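Local coordinates for protein adenylate cyclase (Hippeastrum hybrid cultivar, PDB 6YP4) that shows dominant triphosphatase activity despite its naming as an adenylate cyclase, and binds a GTP analogue within its CYTH fold, at residues A[10-15]-A[159-164]; A[16-21]-A[184-189]. All coordinates share one frame; numbering follows the deposited sequence.

Contact 1 (A[10-15]-A[159-164]). With GCP (phosphomethylphosphonic acid guanylate ester), chain B.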
loop_
_atom_site.group_PDB
_atom_site.type_symbol
_atom_site.label_atom_id
_atom_site.label_comp_id
_atom_site.label_asym_id
_atom_site.label_seq_id
_atom_site.Cartn_x
_atom_site.Cartn_y
_atom_site.Cartn_z
ATOM N N PRO A 10 -6.754 -23.973 -4.802
ATOM C CA PRO A 10 -6.420 -25.122 -5.677
ATOM C C PRO A 10 -6.644 -24.915 -7.171
ATOM O O PRO A 10 -6.097 -25.696 -7.962
ATOM C CB PRO A 10 -7.350 -26.245 -5.166
ATOM C CG PRO A 10 -8.469 -25.528 -4.446
ATOM C CD PRO A 10 -7.850 -24.278 -3.858
ATOM N N SER A 11 -7.448 -23.958 -7.610
ATOM C CA SER A 11 -8.008 -24.083 -8.947
ATOM C C SER A 11 -8.449 -22.725 -9.443
ATOM O O SER A 11 -8.688 -21.812 -8.637
ATOM C CB SER A 11 -9.205 -25.046 -8.953
ATOM O OG SER A 11 -10.264 -24.447 -8.218
ATOM N N PRO A 12 -8.606 -22.563 -10.756
ATOM C CA PRO A 12 -9.255 -21.356 -11.295
ATOM C C PRO A 12 -10.637 -21.097 -10.722
ATOM O O PRO A 12 -10.984 -19.946 -10.442
ATOM C CB PRO A 12 -9.332 -21.649 -12.799
ATOM C CG PRO A 12 -8.136 -22.554 -13.053
ATOM C CD PRO A 12 -8.093 -23.446 -11.819
ATOM N N SER A 13 -11.449 -22.137 -10.560
ATOM C CA SER A 13 -12.807 -21.932 -10.075
ATOM C C SER A 13 -12.799 -21.397 -8.653
ATOM O O SER A 13 -13.585 -20.498 -8.321
ATOM C CB SER A 13 -13.619 -23.239 -10.190
ATOM O OG SER A 13 -13.152 -24.273 -9.331
ATOM N N ALA A 14 -11.888 -21.888 -7.807
ATOM C CA ALA A 14 -11.827 -21.328 -6.457
ATOM C C ALA A 14 -11.414 -19.868 -6.504
ATOM O O ALA A 14 -11.981 -19.040 -5.786
ATOM C CB ALA A 14 -10.876 -22.122 -5.564
ATOM N N HIS A 15 -10.450 -19.529 -7.369
ATOM C CA HIS A 15 -10.007 -18.140 -7.501
ATOM C C HIS A 15 -11.141 -17.243 -7.990
ATOM O O HIS A 15 -11.328 -16.125 -7.486
ATOM C CB HIS A 15 -8.809 -18.072 -8.458
ATOM C CG HIS A 15 -8.335 -16.679 -8.750
ATOM N ND1 HIS A 15 -8.842 -15.919 -9.783
ATOM C CD2 HIS A 15 -7.391 -15.914 -8.149
ATOM C CE1 HIS A 15 -8.239 -14.739 -9.797
ATOM N NE2 HIS A 15 -7.351 -14.714 -8.820
ATOM N N THR A 159 0.437 -22.308 -13.326
ATOM C CA THR A 159 -0.223 -21.187 -12.657
ATOM C C THR A 159 -0.589 -21.589 -11.236
ATOM O O THR A 159 -1.005 -22.731 -10.990
ATOM C CB THR A 159 -1.488 -20.773 -13.415
ATOM O OG1 THR A 159 -1.165 -20.580 -14.791
ATOM C CG2 THR A 159 -2.067 -19.481 -12.855
ATOM N N SER A 160 -0.398 -20.668 -10.289
ATOM C CA SER A 160 -0.847 -20.880 -8.922
ATOM C C SER A 160 -1.661 -19.672 -8.473
ATOM O O SER A 160 -1.555 -18.587 -9.048
ATOM C CB SER A 160 0.328 -21.108 -7.965
ATOM O OG SER A 160 1.012 -19.902 -7.686
ATOM N N TYR A 161 -2.485 -19.881 -7.449
ATOM C CA TYR A 161 -3.355 -18.840 -6.907
ATOM C C TYR A 161 -3.159 -18.788 -5.398
ATOM O O TYR A 161 -3.132 -19.836 -4.740
ATOM C CB TYR A 161 -4.829 -19.116 -7.240
ATOM C CG TYR A 161 -5.106 -19.409 -8.700
ATOM C CD1 TYR A 161 -5.522 -18.397 -9.565
ATOM C CD2 TYR A 161 -4.979 -20.703 -9.214
ATOM C CE1 TYR A 161 -5.782 -18.657 -10.893
ATOM C CE2 TYR A 161 -5.233 -20.968 -10.541
ATOM C CZ TYR A 161 -5.639 -19.942 -11.374
ATOM O OH TYR A 161 -5.891 -20.203 -12.703
ATOM N N GLU A 162 -2.998 -17.582 -4.846
ATOM C CA GLU A 162 -2.857 -17.459 -3.408
ATOM C C GLU A 162 -3.671 -16.273 -2.929
ATOM O O GLU A 162 -3.994 -15.359 -3.699
ATOM C CB GLU A 162 -1.411 -17.257 -2.939
ATOM C CG GLU A 162 -0.394 -18.220 -3.491
ATOM C CD GLU A 162 1.023 -17.719 -3.295
ATOM O OE1 GLU A 162 1.393 -17.441 -2.138
ATOM O OE2 GLU A 162 1.741 -17.576 -4.301
ATOM N N ILE A 163 -3.973 -16.283 -1.642
ATOM C CA ILE A 163 -4.434 -15.080 -0.957
ATOM C C ILE A 163 -3.554 -14.854 0.267
ATOM O O ILE A 163 -3.179 -15.811 0.958
ATOM C CB ILE A 163 -5.930 -15.157 -0.588
ATOM C CG1 ILE A 163 -6.376 -13.794 -0.014
ATOM C CG2 ILE A 163 -6.199 -16.295 0.379
ATOM C CD1 ILE A 163 -7.796 -13.417 -0.338
ATOM N N GLU A 164 -3.198 -13.587 0.518
ATOM C CA GLU A 164 -2.230 -13.249 1.554
ATOM C C GLU A 164 -2.670 -11.989 2.281
ATOM O O GLU A 164 -3.402 -11.170 1.728
ATOM C CB GLU A 164 -0.832 -13.042 0.972
ATOM C CG GLU A 164 -0.389 -14.231 0.132
ATOM C CD GLU A 164 0.893 -13.980 -0.609
ATOM O OE1 GLU A 164 1.435 -12.855 -0.499
ATOM O OE2 GLU A 164 1.347 -14.906 -1.311
HETATM P PG GCP B . 4.700 -12.669 -1.743
HETATM O O1G GCP B . 3.882 -13.770 -1.137
HETATM O O2G GCP B . 4.365 -12.504 -3.209
HETATM O O3G GCP B . 6.167 -12.980 -1.576
HETATM C C3B GCP B . 4.296 -11.119 -0.864
HETATM P PB GCP B . 5.361 -9.764 -1.547
HETATM O O1B GCP B . 6.762 -10.224 -1.826
HETATM O O2B GCP B . 4.721 -9.140 -2.763
HETATM O O3A GCP B . 5.424 -8.635 -0.354
HETATM P PA GCP B . 6.003 -7.135 -0.695
HETATM O O1A GCP B . 6.896 -6.740 0.468
HETATM O O2A GCP B . 6.821 -7.236 -1.965
HETATM O "O5'" GCP B . 4.722 -6.061 -0.932
HETATM C "C5'" GCP B . 3.410 -6.473 -0.573
HETATM C "C4'" GCP B . 3.270 -6.659 0.998
HETATM O "O4'" GCP B . 3.889 -5.496 1.833
HETATM C "C3'" GCP B . 2.030 -6.666 1.306
HETATM O "O3'" GCP B . 1.768 -7.709 2.279
HETATM C "C2'" GCP B . 1.642 -5.134 1.866
HETATM O "O2'" GCP B . 0.711 -5.169 3.012
HETATM C "C1'" GCP B . 2.718 -4.502 2.137
HETATM N N9 GCP B . 2.821 -3.267 1.262
HETATM C C8 GCP B . 3.527 -3.296 0.125
HETATM N N7 GCP B . 3.462 -2.086 -0.460
HETATM C C5 GCP B . 2.706 -1.300 0.323
HETATM C C6 GCP B . 2.312 0.031 0.205
HETATM O O6 GCP B . 2.662 0.674 -0.729
HETATM N N1 GCP B . 1.542 0.584 1.143
HETATM C C2 GCP B . 1.142 -0.154 2.214
HETATM N N2 GCP B . 0.302 0.557 3.175
HETATM N N3 GCP B . 1.524 -1.455 2.329
HETATM C C4 GCP B . 2.307 -2.026 1.382
#
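Ser-11, whose carbonyl group lies against Tyr-161, caps the start of helix 12-22: its OG accepts the N-H of Ala-14 at 3.1 Å, with an angle of 163° at the hydrogen. Serine suits this N-cap because its short side chain folds back to a backbone amide of the first turn. The carbonyl O of Ser-11 accepts from His-15 N and also stands 3.9 Å above one face of the Tyr-161 ring, displaced toward the rim. Tyr-161 reaches the helix start with CG anti to its own carbonyl carbon (chi1 -50°), and its flat ring spans Ser-11, Pro-12 and His-15. Its OH meets Pro-12 CG at 3.3 Å, a van der Waals contact of the phenol oxygen with the rigid ring that opens the helix. Nearer the strand, Tyr-161 CD1 approaches His-15 CG to 3.4 Å; the two rings meet obliquely, with their planes at 43°. An alanine in place of Tyr-161 would probably take away the ring between Pro-12, His-15 and the strand, leaving the helix start without that cover. Glu-162 and Glu-164 leave the strand in the other direction, and both form salt bridges with Lys-195. Glu-164 OE1 lies 2.7 Å from O1G of the bound nucleotide analogue, in the ligand pocket. Strand 158-166 runs between strands 2-9 and 147-155; one side of it presents Glu-164 to the nucleotide, while on the other Tyr-161 and Ile-163 pack against helix 12-22.

Contact 2 (A[16-21]-A[184-189])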
loop_
_atom_site.group_PDB
_atom_site.type_symbol
_atom_site.label_atom_id
_atom_site.label_comp_id
_atom_site.label_asym_id
_atom_site.label_seq_id
_atom_site.Cartn_x
_atom_site.Cartn_y
_atom_site.Cartn_z
ATOM N N GLN A 16 -11.893 -17.714 -8.985
ATOM C CA GLN A 16 -13.063 -16.989 -9.469
ATOM C C GLN A 16 -14.050 -16.705 -8.344
ATOM O O GLN A 16 -14.452 -15.555 -8.132
ATOM C CB GLN A 16 -13.738 -17.793 -10.583
ATOM C CG GLN A 16 -15.087 -17.245 -11.044
ATOM C CD GLN A 16 -14.952 -15.961 -11.853
ATOM O OE1 GLN A 16 -14.109 -15.855 -12.749
ATOM N NE2 GLN A 16 -15.786 -14.981 -11.542
ATOM N N LEU A 17 -14.470 -17.744 -7.611
ATOM C CA LEU A 17 -15.519 -17.537 -6.615
ATOM C C LEU A 17 -15.023 -16.677 -5.444
ATOM O O LEU A 17 -15.772 -15.844 -4.922
ATOM C CB LEU A 17 -16.070 -18.878 -6.139
ATOM C CG LEU A 17 -16.894 -19.662 -7.166
ATOM C CD1 LEU A 17 -17.297 -21.033 -6.646
ATOM C CD2 LEU A 17 -18.117 -18.903 -7.608
ATOM N N LEU A 18 -13.753 -16.811 -5.039
ATOM C CA LEU A 18 -13.244 -15.896 -4.008
ATOM C C LEU A 18 -13.174 -14.460 -4.520
ATOM O O LEU A 18 -13.484 -13.507 -3.780
ATOM C CB LEU A 18 -11.874 -16.356 -3.518
ATOM C CG LEU A 18 -11.208 -15.516 -2.424
ATOM C CD1 LEU A 18 -12.129 -15.287 -1.268
ATOM C CD2 LEU A 18 -9.945 -16.194 -1.951
ATOM N N SER A 19 -12.762 -14.289 -5.781
ATOM C CA SER A 19 -12.707 -12.965 -6.386
ATOM C C SER A 19 -14.073 -12.286 -6.333
ATOM O O SER A 19 -14.183 -11.108 -5.959
ATOM C CB SER A 19 -12.187 -13.094 -7.823
ATOM O OG SER A 19 -12.168 -11.848 -8.504
ATOM N N ASP A 20 -15.133 -13.037 -6.672
ATOM C CA ASP A 20 -16.501 -12.529 -6.594
ATOM C C ASP A 20 -16.895 -12.220 -5.162
ATOM O O ASP A 20 -17.574 -11.219 -4.905
ATOM C CB ASP A 20 -17.493 -13.547 -7.174
ATOM C CG ASP A 20 -17.307 -13.765 -8.652
ATOM O OD1 ASP A 20 -16.830 -12.830 -9.335
ATOM O OD2 ASP A 20 -17.642 -14.874 -9.133
ATOM N N ALA A 21 -16.509 -13.088 -4.214
ATOM C CA ALA A 21 -16.872 -12.865 -2.815
ATOM C C ALA A 21 -16.253 -11.592 -2.252
ATOM O O ALA A 21 -16.854 -10.952 -1.383
ATOM C CB ALA A 21 -16.465 -14.064 -1.957
ATOM N N LYS A 184 -17.697 -18.933 2.929
ATOM C CA LYS A 184 -17.942 -18.751 1.502
ATOM C C LYS A 184 -17.701 -20.013 0.666
ATOM O O LYS A 184 -17.921 -19.980 -0.551
ATOM C CB LYS A 184 -17.086 -17.609 0.957
ATOM C CG LYS A 184 -17.378 -16.245 1.600
ATOM C CD LYS A 184 -18.798 -15.751 1.300
ATOM C CE LYS A 184 -19.020 -14.361 1.914
ATOM N NZ LYS A 184 -20.448 -14.072 2.221
ATOM N N GLY A 185 -17.264 -21.117 1.266
ATOM C CA GLY A 185 -17.090 -22.349 0.499
ATOM C C GLY A 185 -15.898 -22.400 -0.431
ATOM O O GLY A 185 -15.972 -23.036 -1.496
ATOM N N ILE A 186 -14.786 -21.796 -0.035
ATOM C CA ILE A 186 -13.590 -21.669 -0.860
ATOM C C ILE A 186 -12.545 -22.657 -0.317
ATOM O O ILE A 186 -12.021 -22.462 0.788
ATOM C CB ILE A 186 -13.048 -20.234 -0.890
ATOM C CG1 ILE A 186 -14.186 -19.252 -1.097
ATOM C CG2 ILE A 186 -11.986 -20.084 -1.988
ATOM C CD1 ILE A 186 -14.613 -19.183 -2.565
ATOM N N PRO A 187 -12.239 -23.721 -1.054
ATOM C CA PRO A 187 -11.157 -24.621 -0.636
ATOM C C PRO A 187 -9.835 -23.877 -0.560
ATOM O O PRO A 187 -9.553 -22.987 -1.360
ATOM C CB PRO A 187 -11.110 -25.666 -1.749
ATOM C CG PRO A 187 -11.831 -25.052 -2.908
ATOM C CD PRO A 187 -12.808 -24.068 -2.367
ATOM N N TYR A 188 -8.995 -24.288 0.377
ATOM C CA TYR A 188 -7.705 -23.642 0.533
ATOM C C TYR A 188 -6.800 -24.575 1.322
ATOM O O TYR A 188 -7.267 -25.492 2.003
ATOM C CB TYR A 188 -7.850 -22.285 1.239
ATOM C CG TYR A 188 -8.197 -22.419 2.701
ATOM C CD1 TYR A 188 -9.520 -22.530 3.112
ATOM C CD2 TYR A 188 -7.205 -22.420 3.676
ATOM C CE1 TYR A 188 -9.845 -22.669 4.459
ATOM C CE2 TYR A 188 -7.522 -22.552 5.022
ATOM C CZ TYR A 188 -8.842 -22.682 5.402
ATOM O OH TYR A 188 -9.147 -22.802 6.735
ATOM N N GLU A 189 -5.494 -24.340 1.207
ATOM C CA GLU A 189 -4.520 -24.904 2.129
ATOM C C GLU A 189 -3.500 -23.830 2.473
ATOM O O GLU A 189 -3.406 -22.798 1.802
ATOM C CB GLU A 189 -3.798 -26.132 1.553
ATOM C CG GLU A 189 -4.708 -27.269 1.119
ATOM C CD GLU A 189 -5.432 -27.960 2.277
ATOM O OE1 GLU A 189 -4.946 -27.888 3.428
ATOM O OE2 GLU A 189 -6.497 -28.576 2.033
#
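A Schellman motif closes helix 170-183, and the turn it makes delivers Ile-186 to the side of helix 12-22. Gly-185 takes a positive phi of 74°, a conformation that favours glycine over residues with a side chain. Just past it, Ile-186 touches Leu-181 of the helix being ended, the apolar pairing that commonly accompanies this motif, and also faces the other helix. The longer branch of Ile-186, with CG1 anti to the carbonyl carbon (chi1 -45°), lays its end over the backbone between Leu-17 and Leu-18. There Ile-186 CD1 comes to 3.5 Å from Leu-18 N, and it also touches the carbonyl carbon and CB of Leu-17. Both CD1 and the shorter branch, CG2, of Ile-186 lie 4.0 Å from Leu-18 CB. A beta-branched residue fits well, since it can cover the helix backbone and a neighbouring side chain at once. Leu-18 extends past Ile-186 to meet Phe-180 and Leu-181 as well as Leu-150 of strand 147-155. One turn along helix 12-22, Ala-21 CB meets Lys-184 CG at 4.3 Å; the small methyl leaves room for the lysine chain, which offers only its aliphatic part to this contact. On the helix surface away from this contact, Gln-16 bridges one turn to Asp-20 through a hydrogen bond from its side-chain amide. Between the two segments, however, the contact is van der Waals packing, most of it carbon on carbon. The fit therefore depends on shape and on the burial of Leu-18 and Ile-186; the backbone turn at Gly-185 probably sets the position, with no polar bond between the segments fixing it.

In the fold
Strand 2-9 leads directly into residues 10-15, the turn and first residues of helix 12-22, and then into 16-21, the continuation of that helix. Contact 1 closes a loop of 143 residues when strand 158-166 returns to the helix start. The chain then runs through helix 170-183, and contact 2 closes a loop of 162 residues further along the same helix. Their segments alternate along the sequence, so the loops cross. The centres of the two contacts lie about 8 Å apart, and Ala-14 packs on Pro-187 while Ile-163 meets Leu-18. Together they tie helix 12-22 to both the antiparallel sheet and the turn before strand 189-190.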